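Local coordinates for protein uracil-DNA glycosylase (Epstein-Barr virus, PDB 6LYJ) that is an enzyme of the uracil-DNA glycosylase superfamily, an alpha/beta fold built around a central parallel beta sheet, at residues V86-D91 and L148-T153; N117-L122 and G135-W140. All coordinates share one frame; numbering follows the deposited sequence.

Contact 1. Residues V86-D91 and L148-T153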
loop_
_atom_site.group_PDB
_atom_site.type_symbol
_atom_site.label_atom_id
_atom_site.label_comp_id
_atom_site.label_asym_id
_atom_site.label_seq_id
_atom_site.Cartn_x
_atom_site.Cartn_y
_atom_site.Cartn_z
ATOM N N VAL A 86 -9.030 11.021 -3.483
ATOM C CA VAL A 86 -8.498 9.803 -4.084
ATOM C C VAL A 86 -7.222 9.439 -3.340
ATOM O O VAL A 86 -6.309 10.263 -3.223
ATOM C CB VAL A 86 -8.227 9.968 -5.589
ATOM C CG1 VAL A 86 -7.632 8.685 -6.155
ATOM C CG2 VAL A 86 -9.515 10.310 -6.324
ATOM N N ILE A 87 -7.178 8.219 -2.813
ATOM C CA ILE A 87 -6.002 7.671 -2.149
ATOM C C ILE A 87 -5.543 6.472 -2.968
ATOM O O ILE A 87 -6.330 5.547 -3.211
ATOM C CB ILE A 87 -6.310 7.264 -0.700
ATOM C CG1 ILE A 87 -6.787 8.477 0.104
ATOM C CG2 ILE A 87 -5.085 6.642 -0.052
ATOM C CD1 ILE A 87 -7.283 8.139 1.487
ATOM N N LEU A 88 -4.279 6.485 -3.390
ATOM C CA LEU A 88 -3.728 5.438 -4.243
ATOM C C LEU A 88 -2.935 4.421 -3.434
ATOM O O LEU A 88 -2.046 4.787 -2.658
ATOM C CB LEU A 88 -2.822 6.029 -5.325
ATOM C CG LEU A 88 -3.471 6.937 -6.368
ATOM C CD1 LEU A 88 -2.540 7.115 -7.552
ATOM C CD2 LEU A 88 -4.812 6.366 -6.812
ATOM N N GLY A 89 -3.234 3.141 -3.658
ATOM C CA GLY A 89 -2.405 2.046 -3.221
ATOM C C GLY A 89 -1.708 1.409 -4.412
ATOM O O GLY A 89 -1.842 1.846 -5.554
ATOM N N GLN A 90 -0.955 0.346 -4.122
ATOM C CA GLN A 90 -0.248 -0.377 -5.173
ATOM C C GLN A 90 -1.068 -1.588 -5.604
ATOM O O GLN A 90 -1.949 -1.468 -6.462
ATOM C CB GLN A 90 1.155 -0.796 -4.708
ATOM C CG GLN A 90 2.098 0.384 -4.479
ATOM C CD GLN A 90 3.447 -0.015 -3.895
ATOM O OE1 GLN A 90 3.851 -1.176 -3.953
ATOM N NE2 GLN A 90 4.148 0.958 -3.323
ATOM N N ASP A 91 -0.804 -2.755 -5.027
ATOM C CA ASP A 91 -1.640 -3.902 -5.362
ATOM C C ASP A 91 -2.334 -4.446 -4.111
ATOM O O ASP A 91 -1.997 -4.031 -2.995
ATOM C CB ASP A 91 -0.791 -4.961 -6.080
ATOM C CG ASP A 91 0.225 -5.630 -5.175
ATOM O OD1 ASP A 91 0.602 -5.045 -4.135
ATOM O OD2 ASP A 91 0.660 -6.749 -5.526
ATOM N N LEU A 148 -8.184 3.541 -4.254
ATOM C CA LEU A 148 -7.891 2.922 -5.540
ATOM C C LEU A 148 -6.485 2.333 -5.540
ATOM O O LEU A 148 -5.495 3.073 -5.517
ATOM C CB LEU A 148 -8.048 3.942 -6.665
ATOM C CG LEU A 148 -7.702 3.431 -8.063
ATOM C CD1 LEU A 148 -8.615 2.279 -8.445
ATOM C CD2 LEU A 148 -7.795 4.574 -9.078
ATOM N N ASN A 149 -6.403 1.006 -5.579
ATOM C CA ASN A 149 -5.160 0.311 -5.892
ATOM C C ASN A 149 -4.894 0.405 -7.388
ATOM O O ASN A 149 -5.795 0.166 -8.198
ATOM C CB ASN A 149 -5.240 -1.158 -5.469
ATOM C CG ASN A 149 -4.983 -1.362 -3.992
ATOM O OD1 ASN A 149 -4.226 -0.617 -3.370
ATOM N ND2 ASN A 149 -5.612 -2.384 -3.420
ATOM N N THR A 150 -3.654 0.744 -7.763
ATOM C CA THR A 150 -3.337 0.837 -9.184
ATOM C C THR A 150 -3.374 -0.532 -9.858
ATOM O O THR A 150 -3.655 -0.622 -11.060
ATOM C CB THR A 150 -1.964 1.492 -9.387
ATOM O OG1 THR A 150 -1.002 0.876 -8.527
ATOM C CG2 THR A 150 -2.016 2.979 -9.075
ATOM N N ILE A 151 -3.094 -1.597 -9.109
ATOM C CA ILE A 151 -3.223 -2.974 -9.575
ATOM C C ILE A 151 -4.358 -3.620 -8.794
ATOM O O ILE A 151 -4.371 -3.570 -7.557
ATOM C CB ILE A 151 -1.911 -3.762 -9.399
ATOM C CG1 ILE A 151 -0.728 -3.012 -10.017
ATOM C CG2 ILE A 151 -2.031 -5.157 -9.995
ATOM C CD1 ILE A 151 -0.910 -2.686 -11.492
ATOM N N LEU A 152 -5.318 -4.215 -9.502
ATOM C CA LEU A 152 -6.570 -4.600 -8.861
ATOM C C LEU A 152 -6.629 -6.069 -8.454
ATOM O O LEU A 152 -7.550 -6.449 -7.723
ATOM C CB LEU A 152 -7.764 -4.274 -9.774
ATOM C CG LEU A 152 -8.008 -2.779 -10.005
ATOM C CD1 LEU A 152 -9.189 -2.537 -10.937
ATOM C CD2 LEU A 152 -8.204 -2.051 -8.685
ATOM N N THR A 153 -5.681 -6.897 -8.892
ATOM C CA THR A 153 -5.640 -8.293 -8.481
ATOM C C THR A 153 -4.208 -8.676 -8.126
ATOM O O THR A 153 -3.255 -7.959 -8.443
ATOM C CB THR A 153 -6.198 -9.226 -9.574
ATOM O OG1 THR A 153 -5.507 -8.991 -10.807
ATOM C CG2 THR A 153 -7.696 -8.991 -9.777
HETATM O O HOH W 1 -0.367 -8.112 -8.380
#
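Leu-148 is held to the neighbouring strand through both its backbone N and its backbone O: the N gives its proton to Ile-87 O at 2.9 Å, and the O receives Gly-89 N, which makes a parallel ladder. Past the strand ends the pairing goes on into the loops: Thr-150 N binds Gly-89 O at 3.1 Å, and Ile-151 N meets Gln-90 O at 2.9 Å in a nearly straight bond (168°). Gly-89 O and Gln-90 O thus each take one backbone N-H. Thr-150 OG1, held between its backbone N and carbonyl carbon (chi1 48°), lies near both acceptors, 3.2 Å from Gly-89 O and 3.3 Å from Gln-90 O; which of the two it serves is not settled.

Weaker polar contacts fill in the ladder, Leu-88 CA against Leu-148 O and Asp-91 CA against Ile-151 O. Asn-149 bends back beside its backbone N (chi1 -81°), and OD1 comes to 3.2 Å from Gly-89 CA, an approach that the missing side chain of Gly-89 permits. A water bridges Thr-153 O and, weakly, Asp-91 OD2, whose firmer partner is Gly-160 N. Gln-90 OE1 hydrogen-bonds to the backbone of the chain of another protein.

Leu-88 and Leu-148 lie side by side, Leu-88 CD2 4.0 Å from Leu-148 CB, under helix 167-181, and Asp-91 CB rests on Ile-151 CB at 3.7 Å. Strand 85-89, central in the four-stranded parallel sheet, here pairs with edge strand 145-149, and Gly-89 to Asp-91, at its C-terminal end, are the start of the GQDPYH motif, the water-activating loop of family 1 uracil-DNA glycosylases.

Contact 2. Residues N117-L122 and G135-W140; sequences NIYAEL and GCLDAW
Trp-140 reaches across from the start of helix 138-142 to touch Leu-122 and Ile-118 on helix 113-125. From CB the indole leaves anti to the carbonyl carbon (chi1 -64°), and a chi2 of 4° keeps the CA-CB bond nearly in the ring plane, which carries the six-membered ring straight out to the other helix. On the five-membered ring NE1 bonds to Trp-253 O, near the C terminus, helping to fix the turn of the indole. Over one face lies Leu-137 CD2, 3.7 Å above the plane and displaced toward the rim. At the far edge CZ2 meets Leu-122 CD1 tip to tip at 3.5 Å, and the neighbouring CH2 lies 4.1 Å from Ile-118 CG2, both methyls close to the ring plane.

Both helices lie in the connection between strands 85-89 and 145-149 of the alpha/beta fold; Leu-137, at the N-cap position of the second, also touches Leu-147, and Trp-140 touches Val-145, both on the edge strand, while Phe-236 of helix 235-245 packs on Ile-118 and Leu-122.

Tyr-119 makes the second crossing. Its hydroxyl reaches the loop before the helix, where OH stands 3.5 Å from Gly-135 CA and hydrogen-bonds to His-134 O. Leu-137 CD2 lies near the plane of the phenol at its edge, 4.0 Å from Tyr-119 OH, so this one methyl is shared by the tyrosine edge and the indole face.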
loop_
_atom_site.group_PDB
_atom_site.type_symbol
_atom_site.label_atom_id
_atom_site.label_comp_id
_atom_site.label_asym_id
_atom_site.label_seq_id
_atom_site.Cartn_x
_atom_site.Cartn_y
_atom_site.Cartn_z
ATOM N N ASN A 117 -0.167 3.244 10.634
ATOM C CA ASN A 117 0.514 4.537 10.574
ATOM C C ASN A 117 -0.378 5.628 9.986
ATOM O O ASN A 117 -0.272 6.801 10.378
ATOM C CB ASN A 117 1.812 4.411 9.784
ATOM C CG ASN A 117 2.898 3.711 10.575
ATOM O OD1 ASN A 117 2.808 3.605 11.798
ATOM N ND2 ASN A 117 3.942 3.249 9.888
ATOM N N ILE A 118 -1.270 5.262 9.065
ATOM C CA ILE A 118 -2.301 6.195 8.613
ATOM C C ILE A 118 -3.141 6.652 9.799
ATOM O O ILE A 118 -3.399 7.851 9.980
ATOM C CB ILE A 118 -3.169 5.545 7.518
ATOM C CG1 ILE A 118 -2.355 5.345 6.238
ATOM C CG2 ILE A 118 -4.408 6.394 7.233
ATOM C CD1 ILE A 118 -3.011 4.412 5.229
ATOM N N TYR A 119 -3.603 5.693 10.608
ATOM C CA TYR A 119 -4.347 6.019 11.821
ATOM C C TYR A 119 -3.541 6.934 12.734
ATOM O O TYR A 119 -4.097 7.839 13.365
ATOM C CB TYR A 119 -4.723 4.741 12.574
ATOM C CG TYR A 119 -5.777 3.882 11.916
ATOM C CD1 TYR A 119 -6.531 4.355 10.850
ATOM C CD2 TYR A 119 -6.034 2.598 12.382
ATOM C CE1 TYR A 119 -7.487 3.559 10.249
ATOM C CE2 TYR A 119 -6.999 1.803 11.800
ATOM C CZ TYR A 119 -7.725 2.288 10.738
ATOM O OH TYR A 119 -8.692 1.496 10.168
ATOM N N ALA A 120 -2.230 6.688 12.844
ATOM C CA ALA A 120 -1.389 7.507 13.714
ATOM C C ALA A 120 -1.343 8.952 13.234
ATOM O O ALA A 120 -1.386 9.889 14.040
ATOM C CB ALA A 120 0.023 6.921 13.789
ATOM N N GLU A 121 -1.252 9.152 11.919
ATOM C CA GLU A 121 -1.256 10.515 11.394
ATOM C C GLU A 121 -2.622 11.174 11.566
ATOM O O GLU A 121 -2.708 12.369 11.880
ATOM C CB GLU A 121 -0.833 10.515 9.925
ATOM C CG GLU A 121 -1.137 11.812 9.178
ATOM C CD GLU A 121 -0.450 13.038 9.764
ATOM O OE1 GLU A 121 0.551 12.897 10.502
ATOM O OE2 GLU A 121 -0.919 14.160 9.473
ATOM N N LEU A 122 -3.698 10.403 11.398
ATOM C CA LEU A 122 -5.031 10.940 11.654
ATOM C C LEU A 122 -5.168 11.376 13.109
ATOM O O LEU A 122 -5.749 12.428 13.404
ATOM C CB LEU A 122 -6.087 9.895 11.301
ATOM C CG LEU A 122 -6.483 9.779 9.829
ATOM C CD1 LEU A 122 -7.071 8.409 9.574
ATOM C CD2 LEU A 122 -7.467 10.862 9.430
ATOM N N GLY A 135 -9.795 -2.465 10.440
ATOM C CA GLY A 135 -9.199 -1.858 9.268
ATOM C C GLY A 135 -10.204 -1.533 8.182
ATOM O O GLY A 135 -9.843 -1.421 7.007
ATOM N N CYS A 136 -11.466 -1.360 8.574
ATOM C CA CYS A 136 -12.568 -1.153 7.642
ATOM C C CYS A 136 -12.693 0.326 7.304
ATOM O O CYS A 136 -13.000 1.141 8.180
ATOM C CB CYS A 136 -13.879 -1.664 8.234
ATOM S SG CYS A 136 -13.902 -3.431 8.553
ATOM N N LEU A 137 -12.462 0.669 6.039
ATOM C CA LEU A 137 -12.537 2.049 5.578
ATOM C C LEU A 137 -13.828 2.332 4.816
ATOM O O LEU A 137 -13.901 3.324 4.081
ATOM C CB LEU A 137 -11.318 2.386 4.716
ATOM C CG LEU A 137 -9.969 2.186 5.415
ATOM C CD1 LEU A 137 -8.800 2.463 4.477
ATOM C CD2 LEU A 137 -9.895 3.070 6.659
ATOM N N ASP A 138 -14.851 1.487 4.994
ATOM C CA ASP A 138 -16.087 1.627 4.226
ATOM C C ASP A 138 -16.710 3.011 4.386
ATOM O O ASP A 138 -17.227 3.572 3.417
ATOM C CB ASP A 138 -17.102 0.556 4.635
ATOM C CG ASP A 138 -16.596 -0.856 4.409
ATOM O OD1 ASP A 138 -15.381 -1.032 4.187
ATOM O OD2 ASP A 138 -17.425 -1.788 4.412
ATOM N N ALA A 139 -16.695 3.565 5.602
ATOM C CA ALA A 139 -17.329 4.864 5.835
ATOM C C ALA A 139 -16.632 5.983 5.061
ATOM O O ALA A 139 -17.293 6.894 4.530
ATOM C CB ALA A 139 -17.354 5.172 7.333
ATOM N N TRP A 140 -15.302 5.906 4.942
ATOM C CA TRP A 140 -14.594 6.833 4.065
ATOM C C TRP A 140 -15.080 6.697 2.633
ATOM O O TRP A 140 -15.392 7.697 1.973
ATOM C CB TRP A 140 -13.089 6.571 4.093
ATOM C CG TRP A 140 -12.389 6.796 5.379
ATOM C CD1 TRP A 140 -12.944 7.134 6.576
ATOM C CD2 TRP A 140 -10.975 6.712 5.596
ATOM N NE1 TRP A 140 -11.961 7.255 7.532
ATOM C CE2 TRP A 140 -10.744 7.002 6.951
ATOM C CE3 TRP A 140 -9.880 6.418 4.769
ATOM C CZ2 TRP A 140 -9.464 7.004 7.508
ATOM C CZ3 TRP A 140 -8.606 6.421 5.323
ATOM C CH2 TRP A 140 -8.412 6.714 6.682
#

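After helices 32-38 and 42-59 and the short strand 64-65, the chain enters strand 85-89 and the turn after it, one half of contact 1. It then runs through helix 113-125, whose residues 117-122 meet 135-140 after 12 intervening residues; contact 2 closes that short loop. Helix 138-142 leads into strand 145-149, whose end and following loop come back beside 86-91, so contact 1 closes a loop of 56 residues with contact 2 nested inside. Their centres lie 16 Å apart and their nearest atoms about 4 Å, without touching. Leu-147 lies between them, packed by Ile-87 of contact 1 and by Leu-137 of contact 2, joining sheet to helices.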